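Local coordinates for protein kallistatin (Homo sapiens, PDB 6F4V) that inhibits the serine protease tissue kallikrein as a serpin, forming a stable equimolar complex with the enzyme that cleaves it at the reactive site, at residues Tyr209-Asp212 / Cys217-Leu220; Thr229-Leu234 / Glu250-Trp255; Lys175-Ser180 / Leu268-Pro273. One frame throughout, in Å; residues are numbered along the deposited sequence.

Contact 1 (Tyr209-Asp212 / Cys217-Leu220); sequences YLHD and CSVL. With Z9L (methyl 2,3,6-tri-O-sulfo-alpha-D-glucopyranoside), chain C.
Cys-217 meets Asp-212 where this antiparallel hairpin nears its turn: the Cys-217 O accepts the Asp-212 N at 2.9 Å, and a water donates to the same oxygen and to the Asp-212 O. Beside this bond, Cys-217 SG lies 4.1 Å from Asp-212 CB, while the carboxylate runs on to Arg-254 in a salt bridge through OD2 and to the Tyr-214 N through OD1. At the next position, in a non-hydrogen-bonded pair, Ser-218 OG reaches the ring edge of His-211 in its plane, 2.7 Å from ND1 and nearly straight at 168°. With chi1 near -61°, the hydroxyl stands beside its own backbone N, where it can face that imidazole. Val-219 then forms the hydrogen-bonded pair with Leu-210, gripping it through reciprocal N-H and C=O groups; their side chains lie side by side, Val-219 CG2 to Leu-210 CD1 at 4.1 Å. Leu-220 closes the row with CD1 against Tyr-209 CB at 4.2 Å. Asp-212 OD1 comes within 3.2 Å of sulfate oxygen O11 of Z9L, an approach of two probably anionic groups; Arg-254 also donates to this sulfate, so its charge probably offsets the repulsion where the hairpin end borders the glycan site.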
loop_
_atom_site.group_PDB
_atom_site.type_symbol
_atom_site.label_atom_id
_atom_site.label_comp_id
_atom_site.label_asym_id
_atom_site.label_seq_id
_atom_site.Cartn_x
_atom_site.Cartn_y
_atom_site.Cartn_z
ATOM N N TYR A 209 -4.151 13.282 -19.517
ATOM C CA TYR A 209 -5.321 12.402 -19.438
ATOM C C TYR A 209 -5.702 11.822 -20.790
ATOM O O TYR A 209 -5.325 12.346 -21.835
ATOM C CB TYR A 209 -6.537 13.113 -18.800
ATOM C CG TYR A 209 -7.105 14.249 -19.646
ATOM C CD1 TYR A 209 -6.452 15.477 -19.720
ATOM C CD2 TYR A 209 -8.288 14.081 -20.374
ATOM C CE1 TYR A 209 -6.961 16.511 -20.492
ATOM C CE2 TYR A 209 -8.803 15.104 -21.158
ATOM C CZ TYR A 209 -8.125 16.320 -21.210
ATOM O OH TYR A 209 -8.632 17.347 -21.956
ATOM N N LEU A 210 -6.424 10.704 -20.743
ATOM C CA LEU A 210 -6.924 10.065 -21.949
ATOM C C LEU A 210 -8.284 9.468 -21.693
ATOM O O LEU A 210 -8.634 9.129 -20.537
ATOM C CB LEU A 210 -5.962 8.992 -22.438
ATOM C CG LEU A 210 -5.642 7.841 -21.489
ATOM C CD1 LEU A 210 -6.661 6.703 -21.504
ATOM C CD2 LEU A 210 -4.255 7.311 -21.840
ATOM N N HIS A 211 -9.052 9.362 -22.772
ATOM C CA HIS A 211 -10.282 8.571 -22.798
ATOM C C HIS A 211 -9.926 7.306 -23.553
ATOM O O HIS A 211 -9.581 7.353 -24.751
ATOM C CB HIS A 211 -11.410 9.358 -23.477
ATOM C CG HIS A 211 -11.623 10.729 -22.909
ATOM N ND1 HIS A 211 -12.061 10.946 -21.617
ATOM C CD2 HIS A 211 -11.466 11.962 -23.463
ATOM C CE1 HIS A 211 -12.172 12.250 -21.403
ATOM N NE2 HIS A 211 -11.814 12.887 -22.507
ATOM N N ASP A 212 -9.948 6.170 -22.859
ATOM C CA ASP A 212 -9.398 4.934 -23.401
ATOM C C ASP A 212 -10.353 4.460 -24.529
ATOM O O ASP A 212 -11.583 4.393 -24.328
ATOM C CB ASP A 212 -9.255 3.892 -22.275
ATOM C CG ASP A 212 -8.352 2.735 -22.626
ATOM O OD1 ASP A 212 -8.412 2.216 -23.771
ATOM O OD2 ASP A 212 -7.606 2.266 -21.727
ATOM N N CYS A 217 -13.253 3.615 -19.831
ATOM C CA CYS A 217 -12.734 4.462 -18.768
ATOM C C CYS A 217 -11.926 5.604 -19.322
ATOM O O CYS A 217 -11.532 5.595 -20.490
ATOM C CB CYS A 217 -11.866 3.645 -17.778
ATOM S SG CYS A 217 -10.278 3.069 -18.417
ATOM N N SER A 218 -11.749 6.622 -18.476
ATOM C CA SER A 218 -10.740 7.643 -18.665
ATOM C C SER A 218 -9.667 7.517 -17.589
ATOM O O SER A 218 -9.908 6.971 -16.528
ATOM C CB SER A 218 -11.385 9.029 -18.610
ATOM O OG SER A 218 -12.359 9.192 -19.636
ATOM N N VAL A 219 -8.487 8.038 -17.864
ATOM C CA VAL A 219 -7.359 7.962 -16.948
ATOM C C VAL A 219 -6.707 9.338 -16.889
ATOM O O VAL A 219 -6.408 9.933 -17.921
ATOM C CB VAL A 219 -6.333 6.906 -17.428
ATOM C CG1 VAL A 219 -5.136 6.800 -16.480
ATOM C CG2 VAL A 219 -7.004 5.537 -17.599
ATOM N N LEU A 220 -6.519 9.829 -15.672
ATOM C CA LEU A 220 -5.830 11.085 -15.372
ATOM C C LEU A 220 -4.584 10.729 -14.619
ATOM O O LEU A 220 -4.659 9.949 -13.662
ATOM C CB LEU A 220 -6.729 11.947 -14.469
ATOM C CG LEU A 220 -6.094 13.197 -13.827
ATOM C CD1 LEU A 220 -5.623 14.195 -14.881
ATOM C CD2 LEU A 220 -7.108 13.863 -12.923
HETATM O O4 Z9L C . -4.273 2.980 -32.076
HETATM C C4 Z9L C . -5.727 3.090 -32.022
HETATM C C5 Z9L C . -6.339 2.890 -30.629
HETATM O O5 Z9L C . -7.798 3.024 -30.723
HETATM C C6 Z9L C . -5.860 3.874 -29.603
HETATM O O6 Z9L C . -6.639 3.746 -28.437
HETATM S S1 Z9L C . -5.911 4.313 -27.052
HETATM O O7 Z9L C . -4.632 3.290 -26.757
HETATM O O11 Z9L C . -6.988 4.277 -25.809
HETATM O O15 Z9L C . -5.364 5.860 -27.324
HETATM C C3 Z9L C . -6.240 1.987 -32.907
HETATM O O3 Z9L C . -5.865 2.348 -34.271
HETATM S S2 Z9L C . -5.163 1.140 -35.158
HETATM O O8 Z9L C . -4.793 1.718 -36.664
HETATM O O9 Z9L C . -6.236 -0.129 -35.294
HETATM O O10 Z9L C . -3.796 0.618 -34.390
HETATM C C2 Z9L C . -7.705 1.653 -32.862
HETATM O O2 Z9L C . -8.417 2.361 -33.901
HETATM S S3 Z9L C . -9.721 1.629 -34.656
HETATM O O12 Z9L C . -10.044 2.545 -36.003
HETATM O O13 Z9L C . -11.044 1.655 -33.671
HETATM O O14 Z9L C . -9.389 0.056 -35.097
HETATM C C1 Z9L C . -8.422 1.929 -31.524
HETATM O O1 Z9L C . -8.435 0.778 -30.771
HETATM C C7 Z9L C . -9.444 0.659 -29.760
HETATM O O HOH W 1 -13.410 6.011 -22.957
#

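Contact 2 (Thr229-Leu234 / Glu250-Trp255); sequences TVFFIL and EMLMRW. With Z9L (methyl 2,3,6-tri-O-sulfo-alpha-D-glucopyranoside), chain C.
Leu-252 sets a methyl over a face of the Phe-231 ring, a CH-pi contact in which CD1 stands 3.9 Å from the centroid and only 14° off the ring normal. The methyl is shifted slightly toward the rim and is nearest to ring atom CD1. Leu-252 itself leaves the helix with CG opposite its backbone N (chi1 -175°), which brings the end of the branch to the strand. One helical turn along, Trp-255 takes a different posture: its side chain and that of Ile-233 cross at about a right angle, the Ile-233 CD1 methyl approaching Trp-255 CZ3 obliquely at 3.7 Å while CG2 sits near CH2. Met-251 lays its CG 3.5 Å above one face of the indole, toward its rim, and probably helps to fix the ring's tilt. The indole's NE1 turns to Asp-212 OD2, giving this buried N-H a polar partner. On another side of the helix, Arg-254 reaches along an extended chain from CG to NE toward the glycan, where NH2 donates to sulfate oxygen O7 of Z9L at 3.0 Å and 140°. Its NH1 meets Met-251 SD in the guanidinium plane, a weak bond secondary to its salt bridge with Asp-212. Strand 228-235 is also extended by an antiparallel strand of another protein chain. A helix laid by its apolar side on a sheet, another flank carrying a basic residue to a sulfated sugar, corresponds to serpin helix H covering sheet B, here bordering the observed glycan pocket.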
loop_
_atom_site.group_PDB
_atom_site.type_symbol
_atom_site.label_atom_id
_atom_site.label_comp_id
_atom_site.label_asym_id
_atom_site.label_seq_id
_atom_site.Cartn_x
_atom_site.Cartn_y
_atom_site.Cartn_z
ATOM N N THR A 229 3.667 10.086 -8.650
ATOM C CA THR A 229 2.506 10.423 -9.454
ATOM C C THR A 229 1.309 9.663 -8.905
ATOM O O THR A 229 1.471 8.699 -8.154
ATOM C CB THR A 229 2.674 9.968 -10.917
ATOM O OG1 THR A 229 3.055 8.571 -10.952
ATOM C CG2 THR A 229 3.719 10.772 -11.600
ATOM N N VAL A 230 0.129 10.075 -9.309
ATOM C CA VAL A 230 -1.086 9.313 -9.021
ATOM C C VAL A 230 -1.885 9.179 -10.302
ATOM O O VAL A 230 -2.080 10.155 -11.029
ATOM C CB VAL A 230 -1.925 9.942 -7.867
ATOM C CG1 VAL A 230 -2.352 11.374 -8.153
ATOM C CG2 VAL A 230 -3.158 9.101 -7.533
ATOM N N PHE A 231 -2.393 7.965 -10.540
ATOM C CA PHE A 231 -3.383 7.715 -11.550
ATOM C C PHE A 231 -4.758 7.633 -10.900
ATOM O O PHE A 231 -4.977 6.823 -9.974
ATOM C CB PHE A 231 -3.088 6.403 -12.278
ATOM C CG PHE A 231 -1.760 6.370 -12.960
ATOM C CD1 PHE A 231 -0.610 6.124 -12.245
ATOM C CD2 PHE A 231 -1.671 6.593 -14.326
ATOM C CE1 PHE A 231 0.623 6.097 -12.861
ATOM C CE2 PHE A 231 -0.433 6.543 -14.969
ATOM C CZ PHE A 231 0.712 6.326 -14.228
ATOM N N PHE A 232 -5.677 8.462 -11.406
ATOM C CA PHE A 232 -7.066 8.392 -11.095
ATOM C C PHE A 232 -7.764 7.816 -12.338
ATOM O O PHE A 232 -7.765 8.436 -13.409
ATOM C CB PHE A 232 -7.640 9.773 -10.750
ATOM C CG PHE A 232 -7.136 10.364 -9.446
ATOM C CD1 PHE A 232 -7.455 9.794 -8.230
ATOM C CD2 PHE A 232 -6.348 11.505 -9.436
ATOM C CE1 PHE A 232 -7.031 10.368 -7.034
ATOM C CE2 PHE A 232 -5.914 12.070 -8.255
ATOM C CZ PHE A 232 -6.239 11.493 -7.058
ATOM N N ILE A 233 -8.338 6.628 -12.174
ATOM C CA ILE A 233 -8.955 5.880 -13.246
ATOM C C ILE A 233 -10.443 5.909 -13.014
ATOM O O ILE A 233 -10.935 5.523 -11.958
ATOM C CB ILE A 233 -8.432 4.449 -13.310
ATOM C CG1 ILE A 233 -6.923 4.489 -13.550
ATOM C CG2 ILE A 233 -9.121 3.681 -14.423
ATOM C CD1 ILE A 233 -6.163 3.500 -12.710
ATOM N N LEU A 234 -11.140 6.432 -14.016
ATOM C CA LEU A 234 -12.564 6.717 -13.921
ATOM C C LEU A 234 -13.349 5.812 -14.869
ATOM O O LEU A 234 -13.474 6.143 -16.045
ATOM C CB LEU A 234 -12.791 8.176 -14.283
ATOM C CG LEU A 234 -14.222 8.694 -14.118
ATOM C CD1 LEU A 234 -14.705 8.550 -12.684
ATOM C CD2 LEU A 234 -14.294 10.141 -14.561
ATOM N N GLU A 250 0.744 -4.555 -16.421
ATOM C CA GLU A 250 0.847 -4.289 -17.849
ATOM C C GLU A 250 -0.118 -3.189 -18.290
ATOM O O GLU A 250 0.243 -2.340 -19.094
ATOM C CB GLU A 250 0.629 -5.576 -18.681
ATOM C CG GLU A 250 1.702 -6.634 -18.447
ATOM C CD GLU A 250 1.624 -7.355 -17.094
ATOM O OE1 GLU A 250 0.545 -7.397 -16.444
ATOM O OE2 GLU A 250 2.674 -7.911 -16.680
ATOM N N MET A 251 -1.326 -3.166 -17.733
ATOM C CA MET A 251 -2.274 -2.119 -18.068
ATOM C C MET A 251 -1.809 -0.756 -17.515
ATOM O O MET A 251 -1.908 0.260 -18.217
ATOM C CB MET A 251 -3.661 -2.442 -17.545
ATOM C CG MET A 251 -4.770 -1.544 -18.039
ATOM S SD MET A 251 -4.876 -1.493 -19.832
ATOM C CE MET A 251 -5.436 -3.147 -20.198
ATOM N N LEU A 252 -1.299 -0.743 -16.280
ATOM C CA LEU A 252 -0.784 0.507 -15.705
ATOM C C LEU A 252 0.334 1.074 -16.600
ATOM O O LEU A 252 0.353 2.262 -16.886
ATOM C CB LEU A 252 -0.268 0.276 -14.287
ATOM C CG LEU A 252 0.170 1.555 -13.555
ATOM C CD1 LEU A 252 -1.040 2.460 -13.300
ATOM C CD2 LEU A 252 0.893 1.165 -12.278
ATOM N N MET A 253 1.218 0.199 -17.075
ATOM C CA MET A 253 2.301 0.629 -17.970
ATOM C C MET A 253 1.821 1.091 -19.313
ATOM O O MET A 253 2.363 2.046 -19.856
ATOM C CB MET A 253 3.387 -0.435 -18.089
ATOM C CG MET A 253 4.227 -0.485 -16.794
ATOM S SD MET A 253 5.047 1.088 -16.353
ATOM C CE MET A 253 4.057 1.712 -15.000
ATOM N N ARG A 254 0.776 0.463 -19.825
ATOM C CA ARG A 254 0.152 0.941 -21.051
ATOM C C ARG A 254 -0.344 2.359 -20.876
ATOM O O ARG A 254 -0.022 3.233 -21.706
ATOM C CB ARG A 254 -0.980 -0.002 -21.522
ATOM C CG ARG A 254 -1.864 0.576 -22.603
ATOM C CD ARG A 254 -2.835 -0.439 -23.232
ATOM N NE ARG A 254 -3.758 0.319 -24.073
ATOM C CZ ARG A 254 -4.921 0.841 -23.693
ATOM N NH1 ARG A 254 -5.430 0.635 -22.467
ATOM N NH2 ARG A 254 -5.615 1.565 -24.568
ATOM N N TRP A 255 -1.148 2.599 -19.834
ATOM C CA TRP A 255 -1.649 3.939 -19.579
ATOM C C TRP A 255 -0.517 4.964 -19.359
ATOM O O TRP A 255 -0.572 6.085 -19.906
ATOM C CB TRP A 255 -2.577 3.961 -18.378
ATOM C CG TRP A 255 -3.900 3.301 -18.622
ATOM C CD1 TRP A 255 -4.637 3.293 -19.783
ATOM C CD2 TRP A 255 -4.653 2.570 -17.662
ATOM N NE1 TRP A 255 -5.795 2.595 -19.594
ATOM C CE2 TRP A 255 -5.840 2.137 -18.301
ATOM C CE3 TRP A 255 -4.446 2.240 -16.323
ATOM C CZ2 TRP A 255 -6.841 1.409 -17.626
ATOM C CZ3 TRP A 255 -5.421 1.455 -15.646
ATOM C CH2 TRP A 255 -6.609 1.063 -16.316
HETATM O O4 Z9L C . -4.273 2.980 -32.076
HETATM C C4 Z9L C . -5.727 3.090 -32.022
HETATM C C5 Z9L C . -6.339 2.890 -30.629
HETATM O O5 Z9L C . -7.798 3.024 -30.723
HETATM C C6 Z9L C . -5.860 3.874 -29.603
HETATM O O6 Z9L C . -6.639 3.746 -28.437
HETATM S S1 Z9L C . -5.911 4.313 -27.052
HETATM O O7 Z9L C . -4.632 3.290 -26.757
HETATM O O11 Z9L C . -6.988 4.277 -25.809
HETATM O O15 Z9L C . -5.364 5.860 -27.324
HETATM C C3 Z9L C . -6.240 1.987 -32.907
HETATM O O3 Z9L C . -5.865 2.348 -34.271
HETATM S S2 Z9L C . -5.163 1.140 -35.158
HETATM O O8 Z9L C . -4.793 1.718 -36.664
HETATM O O9 Z9L C . -6.236 -0.129 -35.294
HETATM O O10 Z9L C . -3.796 0.618 -34.390
HETATM C C2 Z9L C . -7.705 1.653 -32.862
HETATM O O2 Z9L C . -8.417 2.361 -33.901
HETATM S S3 Z9L C . -9.721 1.629 -34.656
HETATM O O12 Z9L C . -10.044 2.545 -36.003
HETATM O O13 Z9L C . -11.044 1.655 -33.671
HETATM O O14 Z9L C . -9.389 0.056 -35.097
HETATM C C1 Z9L C . -8.422 1.929 -31.524
HETATM O O1 Z9L C . -8.435 0.778 -30.771
HETATM C C7 Z9L C . -9.444 0.659 -29.760
#

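Contact 3 (Lys175-Ser180 / Leu268-Pro273); sequences KPFISS and LELHLP
The segment that follows the long strand 159-172 of the serpin A-sheet sends a single aromatic ring against the start of strand 269-282, and this is the whole of the contact across the two segments. Phe-177 aims its ring end, atom CZ, at two leucines that lie two residues apart on one face of the strand. The CZ atom is 3.8 Å from Leu-270 CD2 and 3.7 Å from Leu-272 CD2, so the ring end sits in the angle made by two methyl groups. Farther along the ring the touch is shared out: CE2 inclines to Leu-270 and CE1 to Leu-272, each about 4.1 Å from the respective CD2. Both leucine side chains cross the phenylalanine at about a right angle, and their approach to the ring is oblique. Each leucine has its CG opposite the backbone N (chi1 174° and -178°), a shared torsion that helps bring the two CD2 methyls to the ring end. Phe-177 is held from elsewhere as well, since Trp-173 meets it edge-to-face and its backbone is bonded to Glu-326. His-271, whose CB bond points away from Phe-177, finds a polar partner on the same strand: its NE2 donates to Glu-269 OE2 at 2.6 Å and 167°, and OE2 accepts with its anti lone pair and lies in the imidazole plane. That bond probably orients the carboxylate, and a negative neighbour would tend to stabilise a protonated imidazole. A strand of another protein chain pairs in parallel with residues 269-271, so the sheet runs on across the interface. With Trp-173 and Glu-326 alongside, the arrangement is consistent with the breach of a serpin, where the reactive-centre loop starts to insert into the A-sheet; strand 328-340 already lies between strands 159-172 and 312-324.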
loop_
_atom_site.group_PDB
_atom_site.type_symbol
_atom_site.label_atom_id
_atom_site.label_comp_id
_atom_site.label_asym_id
_atom_site.label_seq_id
_atom_site.Cartn_x
_atom_site.Cartn_y
_atom_site.Cartn_z
ATOM N N LYS A 175 0.018 20.721 -9.700
ATOM C CA LYS A 175 -1.080 21.577 -10.173
ATOM C C LYS A 175 -2.235 21.572 -9.138
ATOM O O LYS A 175 -3.219 20.821 -9.276
ATOM C CB LYS A 175 -1.562 21.075 -11.532
ATOM C CG LYS A 175 -0.538 21.210 -12.662
ATOM C CD LYS A 175 -0.850 20.258 -13.805
ATOM C CE LYS A 175 0.308 20.154 -14.799
ATOM N NZ LYS A 175 0.255 21.278 -15.753
ATOM N N PRO A 176 -2.093 22.380 -8.089
ATOM C CA PRO A 176 -3.086 22.360 -7.028
ATOM C C PRO A 176 -4.392 23.052 -7.384
ATOM O O PRO A 176 -4.484 23.761 -8.410
ATOM C CB PRO A 176 -2.401 23.113 -5.883
ATOM C CG PRO A 176 -1.439 24.044 -6.543
ATOM C CD PRO A 176 -1.001 23.341 -7.813
ATOM N N PHE A 177 -5.384 22.826 -6.530
ATOM C CA PHE A 177 -6.708 23.397 -6.663
ATOM C C PHE A 177 -6.774 24.639 -5.760
ATOM O O PHE A 177 -6.026 24.752 -4.778
ATOM C CB PHE A 177 -7.785 22.406 -6.218
ATOM C CG PHE A 177 -7.791 21.111 -6.986
ATOM C CD1 PHE A 177 -6.876 20.092 -6.688
ATOM C CD2 PHE A 177 -8.725 20.886 -7.986
ATOM C CE1 PHE A 177 -6.891 18.900 -7.400
ATOM C CE2 PHE A 177 -8.734 19.697 -8.695
ATOM C CZ PHE A 177 -7.822 18.703 -8.396
ATOM N N ILE A 178 -7.662 25.559 -6.116
ATOM C CA ILE A 178 -7.907 26.787 -5.325
ATOM C C ILE A 178 -9.097 26.465 -4.435
ATOM O O ILE A 178 -10.193 26.157 -4.916
ATOM C CB ILE A 178 -8.115 28.006 -6.269
ATOM C CG1 ILE A 178 -6.820 28.295 -7.056
ATOM C CG2 ILE A 178 -8.511 29.267 -5.502
ATOM C CD1 ILE A 178 -7.047 28.946 -8.410
ATOM N N SER A 179 -8.877 26.482 -3.129
ATOM C CA SER A 179 -9.866 25.981 -2.184
ATOM C C SER A 179 -11.164 26.798 -2.130
ATOM O O SER A 179 -12.211 26.242 -1.835
ATOM C CB SER A 179 -9.262 25.831 -0.791
ATOM O OG SER A 179 -9.044 27.091 -0.199
ATOM N N SER A 180 -11.109 28.084 -2.472
ATOM C CA SER A 180 -12.343 28.908 -2.606
ATOM C C SER A 180 -13.313 28.370 -3.677
ATOM O O SER A 180 -14.501 28.657 -3.640
ATOM C CB SER A 180 -11.986 30.384 -2.892
ATOM O OG SER A 180 -11.449 30.545 -4.193
ATOM N N LEU A 268 -7.837 20.909 -19.278
ATOM C CA LEU A 268 -8.828 20.075 -18.653
ATOM C C LEU A 268 -9.635 20.852 -17.638
ATOM O O LEU A 268 -9.077 21.548 -16.794
ATOM C CB LEU A 268 -8.145 18.924 -17.939
ATOM C CG LEU A 268 -9.023 17.950 -17.173
ATOM C CD1 LEU A 268 -9.874 17.177 -18.139
ATOM C CD2 LEU A 268 -8.173 16.976 -16.359
ATOM N N GLU A 269 -10.940 20.659 -17.684
ATOM C CA GLU A 269 -11.806 21.047 -16.593
ATOM C C GLU A 269 -11.943 19.822 -15.690
ATOM O O GLU A 269 -12.527 18.834 -16.106
ATOM C CB GLU A 269 -13.163 21.481 -17.132
ATOM C CG GLU A 269 -14.134 21.980 -16.079
ATOM C CD GLU A 269 -15.553 22.073 -16.643
ATOM O OE1 GLU A 269 -15.679 22.486 -17.813
ATOM O OE2 GLU A 269 -16.532 21.698 -15.961
ATOM N N LEU A 270 -11.397 19.908 -14.479
ATOM C CA LEU A 270 -11.244 18.754 -13.581
ATOM C C LEU A 270 -12.035 18.981 -12.311
ATOM O O LEU A 270 -11.800 19.954 -11.603
ATOM C CB LEU A 270 -9.760 18.562 -13.229
ATOM C CG LEU A 270 -9.421 17.503 -12.185
ATOM C CD1 LEU A 270 -9.951 16.141 -12.604
ATOM C CD2 LEU A 270 -7.924 17.447 -11.998
ATOM N N HIS A 271 -12.976 18.098 -12.039
ATOM C CA HIS A 271 -13.728 18.100 -10.799
ATOM C C HIS A 271 -13.306 16.863 -10.054
ATOM O O HIS A 271 -13.496 15.757 -10.563
ATOM C CB HIS A 271 -15.236 18.025 -11.066
ATOM C CG HIS A 271 -15.743 19.089 -11.989
ATOM N ND1 HIS A 271 -16.547 20.129 -11.564
ATOM C CD2 HIS A 271 -15.572 19.265 -13.321
ATOM C CE1 HIS A 271 -16.838 20.906 -12.598
ATOM N NE2 HIS A 271 -16.268 20.392 -13.677
ATOM N N LEU A 272 -12.752 17.037 -8.858
ATOM C CA LEU A 272 -12.175 15.931 -8.107
ATOM C C LEU A 272 -12.568 16.110 -6.666
ATOM O O LEU A 272 -12.409 17.210 -6.140
ATOM C CB LEU A 272 -10.666 15.912 -8.264
ATOM C CG LEU A 272 -9.873 14.773 -7.580
ATOM C CD1 LEU A 272 -10.156 13.428 -8.244
ATOM C CD2 LEU A 272 -8.376 15.085 -7.615
ATOM N N PRO A 273 -13.110 15.066 -6.020
ATOM C CA PRO A 273 -13.530 15.322 -4.658
ATOM C C PRO A 273 -12.379 15.510 -3.704
ATOM O O PRO A 273 -11.288 14.945 -3.900
ATOM C CB PRO A 273 -14.351 14.083 -4.267
ATOM C CG PRO A 273 -14.488 13.263 -5.503
ATOM C CD PRO A 273 -13.450 13.704 -6.463
#

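In the fold
Along the chain contact 1 closes before contact 2 opens, and both are nested within the long loop that contact 3 closes. Contacts 1 and 2 have centres about 9 Å apart and share one antiparallel sheet, in which strands 217-223 and 228-235 are neighbours; both also touch the same sulfated sugar. The centre of contact 3 lies about 17 Å from that of contact 1 and about 20 Å from that of contact 2, and apolar side chains join them: Leu-268 meets Tyr-209 and Leu-220, Leu-270 meets Leu-220, and Leu-272 meets Phe-232. One hydrophobic layer thus runs from the larger sheet to the small one, whose far side carries helix 249-258 and the glycan pocket.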